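Local coordinates for protein GCN5-related N-acetyltransferase (Anabaena variabilis, PDB 2OZG) that binds coenzyme A in a GCN5-related acetyltransferase fold and probably transfers acetyl groups to amines, perhaps those of aminoglycosides, at residues A[43-48]-A[64-69]; A[78-83]-A[106-111]; A[214-219]-A[246-251]. All coordinates share one frame; numbering follows the deposited sequence.

Contact 1: residues A[43-48]-A[64-69]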
loop_
_atom_site.group_PDB
_atom_site.type_symbol
_atom_site.label_atom_id
_atom_site.label_comp_id
_atom_site.label_asym_id
_atom_site.label_seq_id
_atom_site.Cartn_x
_atom_site.Cartn_y
_atom_site.Cartn_z
ATOM N N LYS A 43 -9.297 11.052 -36.100
ATOM C CA LYS A 43 -10.466 10.757 -36.935
ATOM C C LYS A 43 -11.787 11.164 -36.253
ATOM O O LYS A 43 -12.705 11.676 -36.901
ATOM C CB LYS A 43 -10.488 9.261 -37.286
ATOM C CG LYS A 43 -11.675 8.791 -38.143
ATOM N N GLY A 44 -11.894 10.930 -34.954
ATOM C CA GLY A 44 -13.097 11.280 -34.231
ATOM C C GLY A 44 -13.328 12.784 -34.205
ATOM O O GLY A 44 -14.479 13.251 -34.232
ATOM N N ILE A 45 -12.230 13.542 -34.141
ATOM C CA ILE A 45 -12.284 15.000 -34.129
ATOM C C ILE A 45 -12.346 15.650 -35.488
ATOM O O ILE A 45 -12.981 16.685 -35.659
ATOM C CB ILE A 45 -11.067 15.554 -33.409
ATOM C CG1 ILE A 45 -11.186 15.185 -31.941
ATOM C CG2 ILE A 45 -10.936 17.073 -33.647
ATOM C CD1 ILE A 45 -10.129 15.707 -31.044
ATOM N N GLY A 46 -11.666 15.060 -36.465
ATOM C CA GLY A 46 -11.630 15.632 -37.798
ATOM C C GLY A 46 -10.396 16.497 -38.020
ATOM O O GLY A 46 -10.095 17.415 -37.272
ATOM N N LEU A 47 -9.689 16.179 -39.084
ATOM C CA LEU A 47 -8.489 16.879 -39.509
ATOM C C LEU A 47 -8.654 18.390 -39.653
ATOM O O LEU A 47 -7.693 19.144 -39.450
ATOM C CB LEU A 47 -8.062 16.270 -40.869
ATOM C CG LEU A 47 -6.778 16.725 -41.573
ATOM C CD1 LEU A 47 -6.284 15.649 -42.547
ATOM C CD2 LEU A 47 -6.962 18.034 -42.313
ATOM N N GLU A 48 -9.854 18.817 -40.056
ATOM C CA GLU A 48 -10.173 20.229 -40.254
ATOM C C GLU A 48 -10.023 21.024 -38.991
ATOM O O GLU A 48 -9.775 22.226 -39.066
ATOM C CB GLU A 48 -11.610 20.431 -40.787
ATOM C CG GLU A 48 -12.719 19.619 -40.070
ATOM C CD GLU A 48 -12.724 18.131 -40.463
ATOM N N ALA A 64 -5.985 20.715 -31.340
ATOM C CA ALA A 64 -7.314 20.716 -31.906
ATOM C C ALA A 64 -8.158 21.827 -31.293
ATOM O O ALA A 64 -8.108 22.112 -30.071
ATOM C CB ALA A 64 -8.021 19.369 -31.662
ATOM N N ILE A 65 -8.898 22.487 -32.163
ATOM C CA ILE A 65 -9.884 23.490 -31.782
ATOM C C ILE A 65 -11.276 22.836 -31.974
ATOM O O ILE A 65 -11.580 22.359 -33.083
ATOM C CB ILE A 65 -9.855 24.745 -32.688
ATOM C CG1 ILE A 65 -8.489 25.421 -32.677
ATOM C CG2 ILE A 65 -10.896 25.759 -32.166
ATOM C CD1 ILE A 65 -8.462 26.615 -33.612
ATOM N N LEU A 66 -12.108 22.858 -30.932
ATOM C CA LEU A 66 -13.488 22.296 -30.973
ATOM C C LEU A 66 -14.521 23.403 -30.881
ATOM O O LEU A 66 -14.799 23.936 -29.785
ATOM C CB LEU A 66 -13.716 21.256 -29.828
ATOM C CG LEU A 66 -12.685 20.130 -29.801
ATOM C CD1 LEU A 66 -12.964 19.120 -28.678
ATOM C CD2 LEU A 66 -12.634 19.384 -31.125
ATOM N N PRO A 67 -15.017 23.838 -32.048
ATOM C CA PRO A 67 -16.012 24.863 -32.012
ATOM C C PRO A 67 -17.337 24.335 -31.564
ATOM O O PRO A 67 -17.929 23.482 -32.227
ATOM C CB PRO A 67 -16.063 25.400 -33.468
ATOM C CG PRO A 67 -14.972 24.713 -34.202
ATOM C CD PRO A 67 -14.602 23.505 -33.401
HETATM N N MSE A 68 -17.821 24.856 -30.447
HETATM C CA MSE A 68 -19.076 24.373 -29.910
HETATM C C MSE A 68 -19.759 25.460 -29.093
HETATM O O MSE A 68 -19.811 26.595 -29.512
HETATM C CB MSE A 68 -18.797 23.103 -29.097
HETATM C CG MSE A 68 -17.817 23.286 -27.999
HETATM SE SE MSE A 68 -17.582 21.745 -26.859
HETATM C CE MSE A 68 -15.692 21.951 -26.532
ATOM N N GLY A 69 -20.352 25.106 -27.971
ATOM C CA GLY A 69 -21.011 26.079 -27.139
ATOM C C GLY A 69 -20.883 25.681 -25.699
ATOM O O GLY A 69 -20.541 24.520 -25.376
#
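Ile45 turns its CG2 anti to the backbone N and its CG1 anti to the carbonyl carbon (chi1 -68°), and this sets the CG2 methyl as the atom that meets strand 58-72. Leu66 on that strand has CG anti to its carbonyl carbon (chi1 -54°); with CD1 extended away from CA, the CD2 branch is the one directed at the helix. Ile45 CG2 and Leu66 CD2 meet at 3.8 Å, the two side chains crossing at about a right angle and touching through one methyl each. Beside this pair, Ala64 CB lies 4.2 Å from the same Ile45 CG2, a looser approach. This one methyl, CG2, is shared by Ala64 and Leu66: Ala64 directs its CB at the helix, whereas Leu66 starts off to the side and only its tip comes round. Here the end of helix 37-45 lies on one face of the GNAT-domain sheet, while Ile65, on the other face, touches Thr104 and Glu107 of helix 96-110. The strand runs near the bound coenzyme A without touching it here, the side chain of Ala64 being about 9 Å away. Phe50 of strand 50-55 extends the apolar patch by touching both Ile45 and Ala64. Gly46 ends the helix: its positive phi (95°) would jam a side chain against the preceding carbonyl O.

Contact 2: residues A[78-83]-A[106-111]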
loop_
_atom_site.group_PDB
_atom_site.type_symbol
_atom_site.label_atom_id
_atom_site.label_comp_id
_atom_site.label_asym_id
_atom_site.label_seq_id
_atom_site.Cartn_x
_atom_site.Cartn_y
_atom_site.Cartn_z
ATOM N N PRO A 78 -21.254 30.761 -27.786
ATOM C CA PRO A 78 -20.281 30.061 -28.630
ATOM C C PRO A 78 -18.939 29.959 -27.930
ATOM O O PRO A 78 -18.481 30.919 -27.317
ATOM C CB PRO A 78 -20.176 30.936 -29.863
ATOM C CG PRO A 78 -21.466 31.692 -29.929
ATOM C CD PRO A 78 -21.862 31.892 -28.502
HETATM N N MSE A 79 -18.324 28.792 -28.031
HETATM C CA MSE A 79 -17.103 28.478 -27.277
HETATM C C MSE A 79 -16.205 27.602 -28.078
HETATM O O MSE A 79 -16.688 26.676 -28.747
HETATM C CB MSE A 79 -17.517 27.715 -26.025
HETATM C CG MSE A 79 -16.496 27.527 -24.914
HETATM SE SE MSE A 79 -15.499 25.921 -25.223
HETATM C CE MSE A 79 -16.511 24.821 -24.145
ATOM N N ALA A 80 -14.902 27.899 -28.041
ATOM C CA ALA A 80 -13.929 27.070 -28.728
ATOM C C ALA A 80 -13.091 26.288 -27.697
ATOM O O ALA A 80 -12.353 26.875 -26.890
ATOM C CB ALA A 80 -13.059 27.892 -29.639
ATOM N N GLY A 81 -13.283 24.966 -27.704
ATOM C CA GLY A 81 -12.598 24.066 -26.805
ATOM C C GLY A 81 -11.231 23.825 -27.382
ATOM O O GLY A 81 -11.086 23.722 -28.603
ATOM N N ILE A 82 -10.211 23.861 -26.531
ATOM C CA ILE A 82 -8.842 23.562 -26.994
ATOM C C ILE A 82 -8.484 22.166 -26.493
ATOM O O ILE A 82 -8.526 21.926 -25.300
ATOM C CB ILE A 82 -7.822 24.610 -26.540
ATOM C CG1 ILE A 82 -8.233 26.017 -26.974
ATOM C CG2 ILE A 82 -6.394 24.289 -27.060
ATOM C CD1 ILE A 82 -8.291 26.179 -28.403
ATOM N N ALA A 83 -8.111 21.259 -27.397
ATOM C CA ALA A 83 -7.733 19.949 -27.014
ATOM C C ALA A 83 -6.346 19.532 -27.589
ATOM O O ALA A 83 -5.820 20.096 -28.574
ATOM C CB ALA A 83 -8.822 18.962 -27.459
ATOM N N GLN A 106 -5.972 34.127 -31.610
ATOM C CA GLN A 106 -6.204 35.087 -32.667
ATOM C C GLN A 106 -7.169 34.505 -33.677
ATOM O O GLN A 106 -8.057 35.209 -34.155
ATOM C CB GLN A 106 -4.895 35.489 -33.337
ATOM C CG GLN A 106 -5.042 36.290 -34.660
ATOM C CD GLN A 106 -5.723 37.687 -34.508
ATOM O OE1 GLN A 106 -6.034 38.162 -33.396
ATOM N NE2 GLN A 106 -5.933 38.348 -35.646
ATOM N N GLU A 107 -7.022 33.223 -34.010
ATOM C CA GLU A 107 -7.971 32.626 -34.956
ATOM C C GLU A 107 -9.385 32.585 -34.367
ATOM O O GLU A 107 -10.358 32.907 -35.017
ATOM C CB GLU A 107 -7.532 31.217 -35.348
ATOM C CG GLU A 107 -8.521 30.552 -36.247
ATOM C CD GLU A 107 -8.087 29.181 -36.719
ATOM O OE1 GLU A 107 -6.908 28.767 -36.502
ATOM O OE2 GLU A 107 -8.954 28.515 -37.313
ATOM N N ILE A 108 -9.509 32.182 -33.112
ATOM C CA ILE A 108 -10.826 32.096 -32.476
ATOM C C ILE A 108 -11.500 33.486 -32.490
ATOM O O ILE A 108 -12.701 33.634 -32.832
ATOM C CB ILE A 108 -10.671 31.525 -31.058
ATOM C CG1 ILE A 108 -10.157 30.073 -31.154
ATOM C CG2 ILE A 108 -11.982 31.575 -30.288
ATOM C CD1 ILE A 108 -9.610 29.530 -29.840
ATOM N N SER A 109 -10.701 34.506 -32.207
ATOM C CA SER A 109 -11.182 35.841 -32.188
ATOM C C SER A 109 -11.708 36.234 -33.583
ATOM O O SER A 109 -12.758 36.851 -33.689
ATOM C CB SER A 109 -10.111 36.822 -31.697
ATOM O OG SER A 109 -9.275 37.211 -32.769
ATOM N N GLU A 110 -10.977 35.871 -34.637
ATOM C CA GLU A 110 -11.380 36.193 -36.002
ATOM C C GLU A 110 -12.637 35.478 -36.416
ATOM O O GLU A 110 -13.234 35.832 -37.426
ATOM C CB GLU A 110 -10.270 35.835 -36.996
ATOM C CG GLU A 110 -9.027 36.724 -36.863
ATOM C CD GLU A 110 -7.824 36.169 -37.617
ATOM O OE1 GLU A 110 -7.834 34.947 -37.971
ATOM O OE2 GLU A 110 -6.855 36.948 -37.819
ATOM N N GLN A 111 -13.030 34.456 -35.660
ATOM C CA GLN A 111 -14.239 33.705 -35.955
ATOM C C GLN A 111 -15.406 34.189 -35.117
ATOM O O GLN A 111 -16.500 33.638 -35.211
ATOM C CB GLN A 111 -14.004 32.205 -35.734
ATOM C CG GLN A 111 -13.024 31.555 -36.668
ATOM C CD GLN A 111 -13.348 31.761 -38.154
ATOM O OE1 GLN A 111 -12.476 32.156 -38.934
ATOM N NE2 GLN A 111 -14.606 31.557 -38.532
#
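Ile108 points from helix 96-110 onto Ala80 and Ile82 of strand 75-87, a contact inside the beta-alpha-beta unit (75-87, 96-110, 115-118) of the GNAT fold. Its CB aims at the strand and sends out two branches. CG2, anti to the backbone N, comes to 3.9 Å from Ala80 CB. CG1, anti to the carbonyl carbon (chi1 -65°), reaches the same methyl at 3.9 Å, so the fork of the isoleucine straddles Ala80 CB. From CG1 the chain runs on to CD1, which lies 3.8 Å from Ala80 CB and, at the tip, 3.9 Å from Ile82 CD1, where the two isoleucines cross obliquely. Replacing Ile108 by an alanine would probably open a gap over Ala80 and leave the Ile82 CD1 methyl without its mate from the helix. Ala80 and Ile82 are hydrogen-bonded through the backbone to strand 115-118, the parallel neighbour that completes the unit. Gly93 and Gly95 in the strand-to-helix loop and Ala97 and Ile98 in the first turn of the helix bind coenzyme A, and the Ile82 side chain is about 6 Å from that ligand. Next to Ile108, Glu107 OE2 forms a salt bridge to Arg51 NH2. On the outer side of the helix Ser109 OG donates to Gln106 O over 2.7 Å, tilted 27° from the carbonyl plane and on the same face as the Glu110 N that shares this acceptor.

Contact 3: residues A[214-219]-A[246-251]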
loop_
_atom_site.group_PDB
_atom_site.type_symbol
_atom_site.label_atom_id
_atom_site.label_comp_id
_atom_site.label_asym_id
_atom_site.label_seq_id
_atom_site.Cartn_x
_atom_site.Cartn_y
_atom_site.Cartn_z
ATOM N N GLY A 214 -34.212 10.770 -17.901
ATOM C CA GLY A 214 -32.805 10.779 -17.657
ATOM C C GLY A 214 -32.165 9.585 -18.299
ATOM O O GLY A 214 -32.841 8.795 -18.960
ATOM N N TYR A 215 -30.852 9.449 -18.086
ATOM C CA TYR A 215 -30.138 8.338 -18.666
ATOM C C TYR A 215 -28.823 8.080 -17.919
ATOM O O TYR A 215 -28.391 8.900 -17.056
ATOM C CB TYR A 215 -29.949 8.570 -20.189
ATOM C CG TYR A 215 -28.972 9.681 -20.587
ATOM C CD1 TYR A 215 -27.614 9.510 -20.444
ATOM C CD2 TYR A 215 -29.410 10.857 -21.194
ATOM C CE1 TYR A 215 -26.694 10.537 -20.803
ATOM C CE2 TYR A 215 -28.513 11.836 -21.596
ATOM C CZ TYR A 215 -27.160 11.682 -21.400
ATOM O OH TYR A 215 -26.304 12.680 -21.856
ATOM N N ILE A 216 -28.253 6.898 -18.155
ATOM C CA ILE A 216 -26.934 6.549 -17.590
ATOM C C ILE A 216 -26.143 5.809 -18.653
ATOM O O ILE A 216 -26.664 4.881 -19.307
ATOM C CB ILE A 216 -27.028 5.631 -16.341
ATOM C CG1 ILE A 216 -28.122 6.093 -15.393
ATOM C CG2 ILE A 216 -25.686 5.540 -15.651
ATOM C CD1 ILE A 216 -28.325 5.199 -14.145
ATOM N N ILE A 217 -24.880 6.221 -18.805
ATOM C CA ILE A 217 -23.924 5.608 -19.717
ATOM C C ILE A 217 -22.707 5.195 -18.892
ATOM O O ILE A 217 -22.134 6.037 -18.193
ATOM C CB ILE A 217 -23.449 6.555 -20.804
ATOM C CG1 ILE A 217 -24.631 7.088 -21.589
ATOM C CG2 ILE A 217 -22.473 5.784 -21.730
ATOM C CD1 ILE A 217 -24.285 8.219 -22.534
ATOM N N PHE A 218 -22.316 3.918 -19.006
ATOM C CA PHE A 218 -21.274 3.393 -18.178
ATOM C C PHE A 218 -20.526 2.223 -18.746
ATOM O O PHE A 218 -20.926 1.598 -19.750
ATOM C CB PHE A 218 -21.868 3.113 -16.795
ATOM C CG PHE A 218 -22.814 1.903 -16.743
ATOM C CD1 PHE A 218 -22.298 0.625 -16.550
ATOM C CD2 PHE A 218 -24.187 2.045 -16.887
ATOM C CE1 PHE A 218 -23.117 -0.497 -16.540
ATOM C CE2 PHE A 218 -25.021 0.916 -16.813
ATOM C CZ PHE A 218 -24.460 -0.349 -16.628
ATOM N N THR A 219 -19.394 1.950 -18.125
ATOM C CA THR A 219 -18.582 0.776 -18.420
ATOM C C THR A 219 -18.331 0.058 -17.085
ATOM O O THR A 219 -18.578 0.616 -16.003
ATOM C CB THR A 219 -17.195 1.114 -19.058
ATOM O OG1 THR A 219 -16.473 1.994 -18.199
ATOM C CG2 THR A 219 -17.336 1.745 -20.432
ATOM N N TRP A 246 -30.099 5.947 -8.405
ATOM C CA TRP A 246 -29.485 5.348 -7.252
ATOM C C TRP A 246 -29.958 3.947 -7.047
ATOM O O TRP A 246 -29.164 3.132 -6.667
ATOM C CB TRP A 246 -29.737 6.130 -5.966
ATOM C CG TRP A 246 -28.873 7.362 -5.797
ATOM C CD1 TRP A 246 -29.307 8.635 -5.610
ATOM C CD2 TRP A 246 -27.435 7.425 -5.809
ATOM N NE1 TRP A 246 -28.226 9.517 -5.509
ATOM C CE2 TRP A 246 -27.071 8.787 -5.644
ATOM C CE3 TRP A 246 -26.424 6.478 -5.993
ATOM C CZ2 TRP A 246 -25.757 9.199 -5.620
ATOM C CZ3 TRP A 246 -25.077 6.908 -5.956
ATOM C CH2 TRP A 246 -24.767 8.232 -5.794
ATOM N N THR A 247 -31.258 3.680 -7.182
ATOM C CA THR A 247 -31.776 2.310 -7.054
ATOM C C THR A 247 -31.082 1.363 -8.032
ATOM O O THR A 247 -30.644 0.270 -7.669
ATOM C CB THR A 247 -33.297 2.237 -7.289
ATOM O OG1 THR A 247 -33.968 3.041 -6.322
ATOM C CG2 THR A 247 -33.806 0.824 -7.152
ATOM N N PHE A 248 -30.941 1.803 -9.278
ATOM C CA PHE A 248 -30.335 0.962 -10.299
ATOM C C PHE A 248 -28.867 0.608 -9.903
ATOM O O PHE A 248 -28.437 -0.545 -9.885
ATOM C CB PHE A 248 -30.458 1.723 -11.599
ATOM C CG PHE A 248 -29.801 1.057 -12.805
ATOM C CD1 PHE A 248 -30.414 0.020 -13.449
ATOM C CD2 PHE A 248 -28.589 1.516 -13.280
ATOM C CE1 PHE A 248 -29.822 -0.592 -14.568
ATOM C CE2 PHE A 248 -27.972 0.894 -14.388
ATOM C CZ PHE A 248 -28.608 -0.148 -15.031
ATOM N N ILE A 249 -28.126 1.621 -9.525
ATOM C CA ILE A 249 -26.763 1.472 -9.104
ATOM C C ILE A 249 -26.653 0.614 -7.845
ATOM O O ILE A 249 -25.794 -0.246 -7.793
ATOM C CB ILE A 249 -26.148 2.832 -8.876
ATOM C CG1 ILE A 249 -26.108 3.590 -10.198
ATOM C CG2 ILE A 249 -24.765 2.713 -8.339
ATOM C CD1 ILE A 249 -25.768 5.068 -9.998
ATOM N N ALA A 250 -27.514 0.850 -6.849
ATOM C CA ALA A 250 -27.519 0.048 -5.592
ATOM C C ALA A 250 -27.749 -1.396 -5.950
ATOM O O ALA A 250 -27.239 -2.298 -5.296
ATOM C CB ALA A 250 -28.625 0.492 -4.656
ATOM N N ASN A 251 -28.488 -1.632 -7.043
ATOM C CA ASN A 251 -28.758 -2.995 -7.451
ATOM C C ASN A 251 -27.597 -3.729 -8.125
ATOM O O ASN A 251 -27.734 -4.857 -8.508
ATOM C CB ASN A 251 -30.101 -3.094 -8.220
ATOM C CG ASN A 251 -31.286 -3.090 -7.291
ATOM O OD1 ASN A 251 -31.187 -3.546 -6.157
ATOM N ND2 ASN A 251 -32.396 -2.577 -7.750
#
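Within helix segment 246-251, Phe248 meets both Ile216 and Phe218 of strand 211-222, and the contact is entirely apolar. Of the aliphatic-aromatic kind, Ile216 CD1 comes to 3.8 Å from Phe248 CD2, approaching the ring obliquely as the two side chains slide past each other in opposite directions. Of the ring-ring kind, Phe218 CE2 lies 3.8 Å from Phe248 CE2 and 4.1 Å from Phe248 CZ, meeting the Phe248 ring at its edge and in its plane. Torsions bring both rings between helix and strand: Phe248 holds CG anti to its backbone N (chi1 176°), while Phe218 keeps CG between backbone N and carbonyl carbon (chi1 72°). The backbones stay well apart, with Ile216 CA 9.8 Å from Phe248 CA, and side chains from both sides bridge the distance. Other rings close in on Phe248: His252 meets it edge-to-face, and Tyr204 of the neighbouring strand meets it with planes at about 55°. Across the subunit boundary, Pro89 of the second subunit packs on Phe248 and Gln29 of that subunit on Phe218. Helix-on-sheet packing of this kind forms part of the apolar core of the second GNAT domain, whose helix end, at Asn251, touches a bound coenzyme A and accepts a hydrogen bond from Arg92 of the second subunit.

Overall arrangement
The contacts follow one another along the chain, each closing before the next opens. Contacts 1 and 2 lie in the first GNAT domain, their centres 11 Å apart, on the adjacent antiparallel strands 58-72 and 75-87; Leu66 N to Gly81 O and Met68 N to Met79 O, both 2.7 Å, are probable hydrogen bonds between them. Helices 37-45 and 96-110 pack on opposite faces of these paired strands, in the domain that holds coenzyme A. Contact 3 lies about 30 Å from contact 1 and 35 Å from contact 2, centre to centre, and touches neither. It lies in the other GNAT domain, which meets another subunit of the six-chain assembly.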